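Local coordinates for phosphodiesterase (Candida albicans, PDB 6CPU), which is a phosphodiesterase of the HD superfamily, with a mostly helical metal-binding domain that holds a zinc ion in the model, at residues A[332-337]-A[448-453]. Residues are numbered along the deposited sequence; the frame is centred on the assembly and turned at random.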
loop_
_atom_site.group_PDB
_atom_site.type_symbol
_atom_site.label_atom_id
_atom_site.label_comp_id
_atom_site.label_asym_id
_atom_site.label_seq_id
_atom_site.Cartn_x
_atom_site.Cartn_y
_atom_site.Cartn_z
ATOM N N ALA A 332 18.664 21.208 2.653
ATOM C CA ALA A 332 18.578 19.831 2.195
ATOM C C ALA A 332 18.228 19.835 0.713
ATOM O O ALA A 332 17.752 20.842 0.184
ATOM C CB ALA A 332 17.523 19.076 2.990
ATOM N N SER A 333 18.466 18.710 0.047
ATOM C CA SER A 333 18.165 18.595 -1.376
ATOM C C SER A 333 16.676 18.832 -1.634
ATOM O O SER A 333 16.319 19.608 -2.518
ATOM C CB SER A 333 18.590 17.229 -1.917
ATOM O OG SER A 333 19.992 17.047 -1.796
ATOM N N LEU A 334 15.820 18.179 -0.846
ATOM C CA LEU A 334 14.368 18.308 -1.000
ATOM C C LEU A 334 13.775 19.242 0.047
ATOM O O LEU A 334 13.991 19.071 1.246
ATOM C CB LEU A 334 13.694 16.930 -0.915
ATOM C CG LEU A 334 14.151 15.877 -1.929
ATOM C CD1 LEU A 334 13.406 14.560 -1.729
ATOM C CD2 LEU A 334 13.963 16.383 -3.351
ATOM N N ASN A 335 13.024 20.232 -0.418
ATOM C CA ASN A 335 12.321 21.166 0.457
ATOM C C ASN A 335 11.068 20.518 1.106
ATOM O O ASN A 335 10.791 19.328 0.862
ATOM C CB ASN A 335 12.005 22.464 -0.313
ATOM C CG ASN A 335 10.812 22.341 -1.249
ATOM O OD1 ASN A 335 10.170 21.290 -1.344
ATOM N ND2 ASN A 335 10.503 23.433 -1.945
ATOM N N PRO A 336 10.328 21.275 1.949
ATOM C CA PRO A 336 9.218 20.656 2.698
ATOM C C PRO A 336 8.077 20.066 1.853
ATOM O O PRO A 336 7.624 18.958 2.155
ATOM C CB PRO A 336 8.700 21.803 3.569
ATOM C CG PRO A 336 9.910 22.664 3.789
ATOM C CD PRO A 336 10.651 22.618 2.483
ATOM N N ILE A 337 7.616 20.778 0.827
ATOM C CA ILE A 337 6.532 20.245 -0.017
ATOM C C ILE A 337 6.998 19.064 -0.871
ATOM O O ILE A 337 6.247 18.107 -1.061
ATOM C CB ILE A 337 5.826 21.328 -0.866
ATOM C CG1 ILE A 337 4.498 20.779 -1.404
ATOM C CG2 ILE A 337 6.711 21.827 -2.003
ATOM C CD1 ILE A 337 3.555 21.850 -1.903
ATOM N N ASN A 448 14.188 18.713 -12.805
ATOM C CA ASN A 448 14.729 17.369 -13.048
ATOM C C ASN A 448 15.690 16.880 -11.959
ATOM O O ASN A 448 15.891 15.676 -11.800
ATOM C CB ASN A 448 15.391 17.281 -14.427
ATOM C CG ASN A 448 14.398 17.441 -15.561
ATOM O OD1 ASN A 448 13.235 17.058 -15.445
ATOM N ND2 ASN A 448 14.854 18.009 -16.669
ATOM N N THR A 449 16.276 17.811 -11.211
ATOM C CA THR A 449 17.094 17.468 -10.044
ATOM C C THR A 449 16.216 16.962 -8.891
ATOM O O THR A 449 16.539 15.960 -8.256
ATOM C CB THR A 449 17.941 18.678 -9.583
ATOM O OG1 THR A 449 18.883 19.010 -10.612
ATOM C CG2 THR A 449 18.699 18.375 -8.294
ATOM N N VAL A 450 15.120 17.661 -8.629
ATOM C CA VAL A 450 14.141 17.219 -7.623
ATOM C C VAL A 450 13.614 15.824 -7.995
ATOM O O VAL A 450 13.593 14.924 -7.154
ATOM C CB VAL A 450 12.987 18.236 -7.473
ATOM C CG1 VAL A 450 11.828 17.663 -6.660
ATOM C CG2 VAL A 450 13.493 19.519 -6.822
ATOM N N LYS A 451 13.235 15.645 -9.262
ATOM C CA LYS A 451 12.757 14.347 -9.754
ATOM C C LYS A 451 13.752 13.230 -9.526
ATOM O O LYS A 451 13.377 12.140 -9.112
ATOM C CB LYS A 451 12.448 14.400 -11.251
ATOM C CG LYS A 451 11.108 14.998 -11.618
ATOM C CD LYS A 451 11.030 15.179 -13.124
ATOM C CE LYS A 451 9.619 15.020 -13.639
ATOM N NZ LYS A 451 9.489 15.577 -15.017
ATOM N N LEU A 452 15.025 13.487 -9.815
ATOM C CA LEU A 452 16.031 12.440 -9.722
ATOM C C LEU A 452 16.316 12.050 -8.279
ATOM O O LEU A 452 16.405 10.864 -7.968
ATOM C CB LEU A 452 17.335 12.860 -10.417
ATOM C CG LEU A 452 18.460 11.823 -10.361
ATOM C CD1 LEU A 452 18.123 10.576 -11.168
ATOM C CD2 LEU A 452 19.769 12.440 -10.849
ATOM N N ILE A 453 16.484 13.033 -7.402
ATOM C CA ILE A 453 16.728 12.729 -5.994
ATOM C C ILE A 453 15.530 11.968 -5.418
ATOM O O ILE A 453 15.695 10.951 -4.754
ATOM C CB ILE A 453 16.994 13.989 -5.145
ATOM C CG1 ILE A 453 18.239 14.742 -5.648
ATOM C CG2 ILE A 453 17.172 13.608 -3.682
ATOM C CD1 ILE A 453 19.440 13.859 -5.881
#
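L334 reaches from the turn before helix 336-348 onto the flank of helix 446-462, where V450 and I453 receive it in a contact that is mostly apolar and has no hydrogen bond across it. Its CB does not yet touch that helix: the nearest atom there, I453 CG2, is still 5.5 Å away. CG, set beside the backbone N and anti to the carbonyl carbon (chi1 -58°), comes to 4.2 Å from I453 CG2. Beyond it the chain forks, and both methyls stay close to that same I453 CG2, CD1 and CD2 each at 4.3 Å. CD1 continues the extended line from CA (chi2 180°). CD2 in addition reaches two parts of V450, its O at 4.1 Å and its CG1 also at 4.1 Å. The side chains of L334 and I453 point past each other in opposite directions, whereas L334 lies at a slant to V450. I453 CG2 is shared, since S333 CB approaches it at 4.3 Å from the exposed end of the contact.

Both helices belong to the all-helical HD-type phosphodiesterase fold, and the contact joins them near their N-terminal ends. Their far ends lead to the zinc site: H349 and D350 directly follow helix 336-348, and D462 closes helix 446-462. N335, the N-cap of the first helix, accepts a hydrogen bond at OD1 from Q338 N, while its ND2 donates to I403 O, tying the turn to a neighbouring loop.

Two backbone carbonyls beside the patch have hydroxyl partners: L334 O is hydrogen-bonded to S295 OG, and V450 O, besides lying against the leucine methyl, bonds S454 OG. L342 of helix 336-348 touches L334, and L414 of helix 411-421 packs on V450.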